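Local coordinates for uncharacterized protein (Ruminococcus gnavus, PDB 4QAN) that is of unknown function but has a cystatin-like fold, belongs to the NTF2-like superfamily as a divergent member, and binds magnesium, at residues A46-A51 and T206-F211; E127-L132 and V141-I146; E134-Q139 and V162-N167. All blocks are in the same frame, centred on the assembly; numbering follows the deposited sequence.

Contact 1: residues A46-A51 and T206-F211; sequences ALRGCA and TGANYF
Two flat groups organise this contact, the ring of Y210 and the guanidinium of R48. L47 CD1 sits over the centre of one face of the Y210 ring, 3.8 Å from its centroid and 7° off the ring normal. This is a CH-pi contact. L47 CB reaches the rim of the ring, at Y210 CD1, and the two side chains cross at about a right angle. At the ring's edge, in its plane, lies N209 OD1. The guanidinium has A208 CA over one face, displaced toward the rim. T206 O lies at its edge, and R48 NH1 donates to T206 O at 2.8 Å, nearly along the C=O axis. R48 is extended from CG to NE. Its CB and CG lie against the G207 carbonyl, so the chain runs along the 206-208 backbone. NE is held by a salt bridge to D44.

T206 CG2 packs 3.2 Å from R48 O, while T206 OG1 turns to the carbonyl of I21. N209 takes the crowded position between backbone N and carbonyl carbon, chi1 61°. From there ND2 donates to L47 O at 2.9 Å, with L47 O in the amide plane of N209 but ND2 above the carbonyl plane. L47 O also accepts from C50 N, so two donors grip it. Y210 OH bonds T252.

The segment 206-211 has no regular structure of its own. Helices 27-39 and 87-108 also pack on segment 46-51, with A46 and C50 on M34 and L47 on T95. Segment 206-211 is tied to segment 46-51 by backbone carbonyls meeting side-chain donors. The buried L47 O is satisfied twice. D44 probably balances the R48 charge through NE, while the T206 carbonyl accepts from NH1.

Contact 2: residues E127-L132 and V141-I146; sequences EREEQL and VSELEI
E129 leaves helix 126-135 with CG anti to the carbonyl carbon and runs extended toward strand 140-150. Its CB and CG each lie 3.6 Å from V141 O. CD passes over the same carbonyl. OE1 stays beside V141 O at 3.3 Å, two acceptors with no bond between them. The other oxygen, OE2, accepts from E143 N at 3.2 Å. The N-H points straight at it, at 169°, but comes from above the carboxylate plane.

One turn further along the helix, L132 CB packs on V141 CG1 at 4.0 Å, and V141 CG2 rests on the L132 backbone. L132 CD1 touches E143 CD. R128 bends at chi2 (47°), and its CG lies 3.2 Å from E143 OE1. The R128 and E143 side chains cross at about a right angle. The guanidinium has L132 CD2 over one face, and its NH2 makes salt bridges to E67 and E180. E143 OE2 forms a weak, long ion pair with K123. An alanine at E129 would remove the carboxylate that accepts from E143 N and would probably loosen the helix from the strand.

The helix packs on strand 140-150 of a five-stranded antiparallel sheet, probably part of the cystatin-like fold, with segment axes 7.5 Å apart. One side-chain-to-backbone bond and a small apolar patch join them. The charged ends of R128 and E143 lie beyond salt-bridge range, so attraction is probably weak.

Contact 3: residues E134-Q139 and V162-N167; sequences ECLAAQ and VQYEKN
The A138 methyl is the main bump. It presses on V162 CG2 at 3.2 Å, tighter than usual van der Waals contact. It also lies over one face of the Y164 ring, 4.0 Å above the plane and displaced toward the rim. V162 CG2, anti to the backbone N, meets L136 CD1 on a further side at 3.9 Å. V162 CG2 sits in the corner formed by A138 CB and L136 CD1.

The tip of Y164 fits against the helix end. Its OH donates to L136 O at 3.0 Å and touches L136 CB. L136 O lies at the edge of the ring, in its plane. The chain can turn here because A137, with positive phi (52°), is the C-prime residue of a Schellman motif. A138 and Q139 then run toward the strand.

Q139 N donates to Q163 O at 2.9 Å. The Q139 side chain stretches over the type I' turn from Y164 to N167. Q139 OE1 accepts from K166 N at 2.6 Å, with the donor in the carbonyl plane. E165 N is also near this oxygen, but its angle is too poor for a bond.

The contact lies where helix 126-135 ends and leads into strand 140-150. Strand 153-164 turns back through this two-residue beta hairpin into strand 167-172, whose H171 touches L136 and V162. Helix 52-58 packs on Y164 through E54, T55 and Q58.

How the contacts relate
Contact 2 sets helix 126-135 on strand 140-150; contact 3 sets the chain leaving that helix on neighbouring strand 153-164 and its turn. They touch where V141 CG2 meets L136 CD1. Their segments alternate along the chain, and both nest inside the excursion closed by contact 1. Contact 1 is buried and involves no strand. Its bonds run from side chains to backbone carbonyls, in both directions. Contact 2 is buried, but glutamates and an arginine flank its apolar patch. Contact 3 is half surface: methyls and a tyrosine pack inside, while a glutamine spans the outer turn. A51 and V162 join contacts 1 and 3; contacts 1 and 2 stay about 10 Å apart at nearest atoms.

Contact 1: residues A46-A51 and T206-F211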
loop_
_atom_site.group_PDB
_atom_site.type_symbol
_atom_site.label_atom_id
_atom_site.label_comp_id
_atom_site.label_asym_id
_atom_site.label_seq_id
_atom_site.Cartn_x
_atom_site.Cartn_y
_atom_site.Cartn_z
ATOM N N ALA A 46 10.879 12.232 -1.638
ATOM C CA ALA A 46 9.506 12.456 -1.161
ATOM C C ALA A 46 9.004 11.349 -0.252
ATOM O O ALA A 46 8.461 11.627 0.814
ATOM C CB ALA A 46 8.546 12.600 -2.346
ATOM N N LEU A 47 9.165 10.104 -0.694
ATOM C CA LEU A 47 8.739 8.941 0.079
ATOM C C LEU A 47 9.313 8.907 1.489
ATOM O O LEU A 47 8.602 8.617 2.448
ATOM C CB LEU A 47 9.114 7.655 -0.653
ATOM C CG LEU A 47 8.204 7.372 -1.864
ATOM C CD1 LEU A 47 8.711 6.196 -2.673
ATOM C CD2 LEU A 47 6.784 7.125 -1.406
ATOM N N ARG A 48 10.601 9.204 1.597
ATOM C CA ARG A 48 11.296 9.200 2.878
ATOM C C ARG A 48 10.722 10.218 3.875
ATOM O O ARG A 48 10.845 10.031 5.089
ATOM C CB ARG A 48 12.782 9.470 2.651
ATOM C CG ARG A 48 13.461 8.382 1.825
ATOM C CD ARG A 48 14.630 8.933 1.026
ATOM N NE ARG A 48 15.366 7.871 0.333
ATOM C CZ ARG A 48 16.486 7.297 0.771
ATOM N NH1 ARG A 48 17.045 7.647 1.929
ATOM N NH2 ARG A 48 17.055 6.355 0.032
ATOM N N GLY A 49 10.102 11.280 3.358
ATOM C CA GLY A 49 9.453 12.282 4.183
ATOM C C GLY A 49 8.033 11.972 4.610
ATOM O O GLY A 49 7.447 12.732 5.386
ATOM N N CYS A 50 7.466 10.884 4.082
ATOM C CA CYS A 50 6.126 10.446 4.445
ATOM C C CYS A 50 6.163 9.513 5.651
ATOM O O CYS A 50 7.166 8.855 5.905
ATOM C CB CYS A 50 5.464 9.723 3.261
ATOM S SG CYS A 50 5.343 10.704 1.736
ATOM N N ALA A 51 5.048 9.424 6.369
ATOM C CA ALA A 51 4.968 8.593 7.574
ATOM C C ALA A 51 4.535 7.155 7.236
ATOM O O ALA A 51 3.524 6.675 7.743
ATOM C CB ALA A 51 4.003 9.220 8.573
ATOM N N THR A 206 16.383 11.868 4.116
ATOM C CA THR A 206 16.216 11.267 5.419
ATOM C C THR A 206 16.016 9.761 5.169
ATOM O O THR A 206 16.167 9.286 4.043
ATOM C CB THR A 206 15.037 11.912 6.183
ATOM O OG1 THR A 206 15.169 11.669 7.592
ATOM C CG2 THR A 206 13.663 11.374 5.668
ATOM N N GLY A 207 15.682 9.010 6.206
ATOM C CA GLY A 207 15.811 7.568 6.151
ATOM C C GLY A 207 14.952 6.874 5.120
ATOM O O GLY A 207 13.847 7.322 4.821
ATOM N N ALA A 208 15.466 5.763 4.588
ATOM C CA ALA A 208 14.732 4.943 3.645
ATOM C C ALA A 208 13.582 4.261 4.376
ATOM O O ALA A 208 13.754 3.784 5.483
ATOM C CB ALA A 208 15.649 3.910 3.014
ATOM N N ASN A 209 12.413 4.207 3.748
ATOM C CA ASN A 209 11.223 3.687 4.409
ATOM C C ASN A 209 10.239 3.033 3.472
ATOM O O ASN A 209 9.041 3.031 3.747
ATOM C CB ASN A 209 10.522 4.844 5.112
ATOM C CG ASN A 209 10.086 5.919 4.141
ATOM O OD1 ASN A 209 10.595 6.000 3.019
ATOM N ND2 ASN A 209 9.130 6.735 4.554
ATOM N N TYR A 210 10.733 2.520 2.350
ATOM C CA TYR A 210 9.916 1.775 1.393
ATOM C C TYR A 210 10.752 0.651 0.793
ATOM O O TYR A 210 11.966 0.646 0.933
ATOM C CB TYR A 210 9.399 2.717 0.300
ATOM C CG TYR A 210 10.459 3.326 -0.606
ATOM C CD1 TYR A 210 11.161 4.459 -0.234
ATOM C CD2 TYR A 210 10.745 2.765 -1.839
ATOM C CE1 TYR A 210 12.129 5.018 -1.067
ATOM C CE2 TYR A 210 11.708 3.303 -2.672
ATOM C CZ TYR A 210 12.400 4.427 -2.274
ATOM O OH TYR A 210 13.335 4.957 -3.107
ATOM N N PHE A 211 10.112 -0.293 0.109
ATOM C CA PHE A 211 10.831 -1.373 -0.534
ATOM C C PHE A 211 10.254 -1.653 -1.917
ATOM O O PHE A 211 9.075 -1.375 -2.178
ATOM C CB PHE A 211 10.762 -2.637 0.333
ATOM C CG PHE A 211 9.404 -3.263 0.368
ATOM C CD1 PHE A 211 8.474 -2.875 1.312
ATOM C CD2 PHE A 211 9.049 -4.225 -0.560
ATOM C CE1 PHE A 211 7.211 -3.443 1.333
ATOM C CE2 PHE A 211 7.798 -4.801 -0.536
ATOM C CZ PHE A 211 6.870 -4.399 0.408
#

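Contact 2: residues E127-L132 and V141-I146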
loop_
_atom_site.group_PDB
_atom_site.type_symbol
_atom_site.label_atom_id
_atom_site.label_comp_id
_atom_site.label_asym_id
_atom_site.label_seq_id
_atom_site.Cartn_x
_atom_site.Cartn_y
_atom_site.Cartn_z
ATOM N N GLU A 127 -9.850 20.969 17.535
ATOM C CA GLU A 127 -10.825 19.872 17.519
ATOM C C GLU A 127 -10.499 18.884 16.407
ATOM O O GLU A 127 -10.489 17.667 16.618
ATOM C CB GLU A 127 -12.245 20.415 17.322
ATOM N N ARG A 128 -10.233 19.420 15.220
ATOM C CA ARG A 128 -9.888 18.603 14.070
ATOM C C ARG A 128 -8.567 17.860 14.303
ATOM O O ARG A 128 -8.465 16.681 13.993
ATOM C CB ARG A 128 -9.826 19.466 12.802
ATOM C CG ARG A 128 -9.632 18.703 11.497
ATOM C CD ARG A 128 -10.559 17.504 11.368
ATOM N NE ARG A 128 -10.441 16.841 10.068
ATOM C CZ ARG A 128 -10.660 15.540 9.853
ATOM N NH1 ARG A 128 -11.003 14.731 10.854
ATOM N NH2 ARG A 128 -10.526 15.035 8.627
ATOM N N GLU A 129 -7.579 18.537 14.887
ATOM C CA GLU A 129 -6.252 17.946 15.075
ATOM C C GLU A 129 -6.249 16.800 16.093
ATOM O O GLU A 129 -5.949 15.663 15.728
ATOM C CB GLU A 129 -5.208 19.023 15.419
ATOM C CG GLU A 129 -4.835 19.885 14.210
ATOM C CD GLU A 129 -3.878 21.030 14.520
ATOM O OE1 GLU A 129 -3.431 21.168 15.684
ATOM O OE2 GLU A 129 -3.573 21.795 13.575
ATOM N N GLU A 130 -6.609 17.078 17.347
ATOM C CA GLU A 130 -6.657 16.038 18.397
ATOM C C GLU A 130 -7.325 14.757 17.885
ATOM O O GLU A 130 -6.881 13.642 18.177
ATOM C CB GLU A 130 -7.408 16.556 19.634
ATOM N N GLN A 131 -8.387 14.950 17.104
ATOM C CA GLN A 131 -9.169 13.881 16.497
ATOM C C GLN A 131 -8.341 13.031 15.522
ATOM O O GLN A 131 -8.336 11.804 15.606
ATOM C CB GLN A 131 -10.350 14.526 15.775
ATOM C CG GLN A 131 -11.363 13.586 15.164
ATOM C CD GLN A 131 -12.494 14.359 14.512
ATOM O OE1 GLN A 131 -12.291 15.051 13.510
ATOM N NE2 GLN A 131 -13.691 14.261 15.084
ATOM N N LEU A 132 -7.650 13.693 14.598
ATOM C CA LEU A 132 -6.753 13.023 13.667
ATOM C C LEU A 132 -5.577 12.376 14.394
ATOM O O LEU A 132 -5.158 11.281 14.033
ATOM C CB LEU A 132 -6.215 14.009 12.645
ATOM C CG LEU A 132 -7.246 14.606 11.700
ATOM C CD1 LEU A 132 -6.727 15.896 11.090
ATOM C CD2 LEU A 132 -7.602 13.610 10.614
ATOM N N VAL A 141 -0.709 16.018 15.731
ATOM C CA VAL A 141 -1.037 16.256 14.329
ATOM C C VAL A 141 -1.075 17.756 14.114
ATOM O O VAL A 141 -1.634 18.493 14.925
ATOM C CB VAL A 141 -2.398 15.636 13.930
ATOM C CG1 VAL A 141 -2.905 16.203 12.611
ATOM C CG2 VAL A 141 -2.275 14.130 13.822
ATOM N N SER A 142 -0.471 18.217 13.028
ATOM C CA SER A 142 -0.495 19.640 12.690
ATOM C C SER A 142 -0.935 19.816 11.240
ATOM O O SER A 142 -0.252 19.358 10.326
ATOM C CB SER A 142 0.876 20.261 12.909
ATOM O OG SER A 142 0.908 21.558 12.362
ATOM N N GLU A 143 -2.089 20.454 11.047
ATOM C CA GLU A 143 -2.621 20.727 9.714
ATOM C C GLU A 143 -2.095 22.069 9.240
ATOM O O GLU A 143 -2.380 23.094 9.851
ATOM C CB GLU A 143 -4.148 20.742 9.727
ATOM C CG GLU A 143 -4.784 19.369 9.581
ATOM C CD GLU A 143 -6.301 19.445 9.534
ATOM O OE1 GLU A 143 -6.884 19.983 10.502
ATOM O OE2 GLU A 143 -6.908 18.974 8.539
ATOM N N LEU A 144 -1.320 22.054 8.159
ATOM C CA LEU A 144 -0.674 23.259 7.658
ATOM C C LEU A 144 -1.238 23.683 6.324
ATOM O O LEU A 144 -1.533 22.851 5.469
ATOM C CB LEU A 144 0.840 23.067 7.529
ATOM C CG LEU A 144 1.571 22.839 8.860
ATOM C CD1 LEU A 144 1.800 21.355 9.097
ATOM C CD2 LEU A 144 2.893 23.588 8.907
ATOM N N GLU A 145 -1.408 24.993 6.181
ATOM C CA GLU A 145 -1.722 25.619 4.913
ATOM C C GLU A 145 -0.416 26.145 4.345
ATOM O O GLU A 145 0.329 26.842 5.040
ATOM C CB GLU A 145 -2.682 26.787 5.116
ATOM C CG GLU A 145 -3.992 26.436 5.803
ATOM C CD GLU A 145 -4.889 27.649 5.971
ATOM O OE1 GLU A 145 -4.382 28.790 5.885
ATOM O OE2 GLU A 145 -6.105 27.466 6.185
ATOM N N ILE A 146 -0.145 25.832 3.084
ATOM C CA ILE A 146 1.126 26.193 2.467
ATOM C C ILE A 146 0.868 27.049 1.234
ATOM O O ILE A 146 0.142 26.643 0.336
ATOM C CB ILE A 146 1.921 24.930 2.091
ATOM C CG1 ILE A 146 2.097 24.032 3.318
ATOM C CG2 ILE A 146 3.281 25.276 1.499
ATOM C CD1 ILE A 146 2.391 22.596 2.966
#

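Contact 3: residues E134-Q139 and V162-N167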
loop_
_atom_site.group_PDB
_atom_site.type_symbol
_atom_site.label_atom_id
_atom_site.label_comp_id
_atom_site.label_asym_id
_atom_site.label_seq_id
_atom_site.Cartn_x
_atom_site.Cartn_y
_atom_site.Cartn_z
ATOM N N GLU A 134 -5.622 11.153 17.281
ATOM C CA GLU A 134 -6.186 9.969 17.912
ATOM C C GLU A 134 -6.356 8.834 16.889
ATOM O O GLU A 134 -6.058 7.680 17.188
ATOM C CB GLU A 134 -7.524 10.333 18.560
ATOM C CG GLU A 134 -7.947 9.429 19.698
ATOM C CD GLU A 134 -9.337 9.766 20.213
ATOM O OE1 GLU A 134 -9.809 10.904 19.988
ATOM O OE2 GLU A 134 -9.963 8.886 20.842
ATOM N N CYS A 135 -6.840 9.170 15.691
ATOM C CA CYS A 135 -6.864 8.237 14.554
ATOM C C CYS A 135 -5.483 7.612 14.294
ATOM O O CYS A 135 -5.347 6.403 14.094
ATOM C CB CYS A 135 -7.322 8.951 13.266
ATOM S SG CYS A 135 -9.088 9.338 13.132
ATOM N N LEU A 136 -4.460 8.457 14.299
ATOM C CA LEU A 136 -3.118 8.034 13.938
ATOM C C LEU A 136 -2.314 7.499 15.122
ATOM O O LEU A 136 -1.196 7.005 14.934
ATOM C CB LEU A 136 -2.386 9.202 13.282
ATOM C CG LEU A 136 -3.013 9.749 11.991
ATOM C CD1 LEU A 136 -2.280 10.996 11.525
ATOM C CD2 LEU A 136 -2.989 8.709 10.894
ATOM N N ALA A 137 -2.895 7.572 16.324
ATOM C CA ALA A 137 -2.183 7.293 17.580
ATOM C C ALA A 137 -0.883 8.106 17.658
ATOM O O ALA A 137 0.172 7.601 18.052
ATOM C CB ALA A 137 -1.905 5.808 17.731
ATOM N N ALA A 138 -0.987 9.378 17.281
ATOM C CA ALA A 138 0.172 10.248 17.132
ATOM C C ALA A 138 0.330 11.164 18.333
ATOM O O ALA A 138 -0.640 11.491 19.011
ATOM C CB ALA A 138 0.030 11.075 15.868
ATOM N N GLN A 139 1.563 11.586 18.581
ATOM C CA GLN A 139 1.834 12.559 19.635
ATOM C C GLN A 139 1.194 13.907 19.307
ATOM O O GLN A 139 0.486 14.464 20.131
ATOM C CB GLN A 139 3.334 12.736 19.827
ATOM C CG GLN A 139 4.038 11.491 20.327
ATOM C CD GLN A 139 5.467 11.786 20.727
ATOM O OE1 GLN A 139 6.248 12.314 19.931
ATOM N NE2 GLN A 139 5.818 11.462 21.967
ATOM N N VAL A 162 2.532 14.861 10.931
ATOM C CA VAL A 162 2.315 14.042 12.121
ATOM C C VAL A 162 3.613 13.871 12.903
ATOM O O VAL A 162 4.688 13.837 12.315
ATOM C CB VAL A 162 1.655 12.687 11.755
ATOM C CG1 VAL A 162 2.584 11.799 10.937
ATOM C CG2 VAL A 162 1.177 11.971 13.007
ATOM N N GLN A 163 3.503 13.824 14.232
ATOM C CA GLN A 163 4.652 13.570 15.093
ATOM C C GLN A 163 4.520 12.233 15.824
ATOM O O GLN A 163 3.469 11.929 16.423
ATOM C CB GLN A 163 4.830 14.689 16.124
ATOM C CG GLN A 163 6.202 14.681 16.786
ATOM C CD GLN A 163 6.270 15.567 18.022
ATOM O OE1 GLN A 163 5.413 15.490 18.902
ATOM N NE2 GLN A 163 7.298 16.408 18.096
ATOM N N TYR A 164 5.588 11.438 15.750
ATOM C CA TYR A 164 5.736 10.241 16.563
ATOM C C TYR A 164 7.106 10.286 17.210
ATOM O O TYR A 164 8.099 10.536 16.533
ATOM C CB TYR A 164 5.654 8.976 15.724
ATOM C CG TYR A 164 4.350 8.728 15.011
ATOM C CD1 TYR A 164 3.325 7.998 15.610
ATOM C CD2 TYR A 164 4.158 9.187 13.718
ATOM C CE1 TYR A 164 2.137 7.745 14.934
ATOM C CE2 TYR A 164 2.977 8.947 13.041
ATOM C CZ TYR A 164 1.970 8.222 13.645
ATOM O OH TYR A 164 0.803 7.991 12.939
ATOM N N GLU A 165 7.149 10.031 18.514
ATOM C CA GLU A 165 8.393 10.018 19.287
ATOM C C GLU A 165 9.281 11.222 18.980
ATOM O O GLU A 165 10.494 11.093 18.796
ATOM C CB GLU A 165 9.146 8.705 19.059
ATOM C CG GLU A 165 8.270 7.476 19.255
ATOM C CD GLU A 165 9.013 6.296 19.853
ATOM O OE1 GLU A 165 9.291 6.320 21.075
ATOM O OE2 GLU A 165 9.296 5.331 19.104
ATOM N N LYS A 166 8.655 12.393 18.938
ATOM C CA LYS A 166 9.360 13.671 18.800
ATOM C C LYS A 166 9.940 13.901 17.399
ATOM O O LYS A 166 10.785 14.769 17.220
ATOM C CB LYS A 166 10.456 13.802 19.872
ATOM C CG LYS A 166 10.136 13.100 21.193
ATOM C CD LYS A 166 10.880 13.695 22.378
ATOM C CE LYS A 166 9.950 14.549 23.225
ATOM N NZ LYS A 166 10.663 15.183 24.365
ATOM N N ASN A 167 9.482 13.134 16.408
ATOM C CA ASN A 167 9.970 13.274 15.030
ATOM C C ASN A 167 8.819 13.460 14.066
ATOM O O ASN A 167 7.875 12.674 14.076
ATOM C CB ASN A 167 10.741 12.033 14.609
ATOM C CG ASN A 167 12.028 11.860 15.376
ATOM O OD1 ASN A 167 12.665 12.835 15.784
ATOM N ND2 ASN A 167 12.425 10.612 15.572
#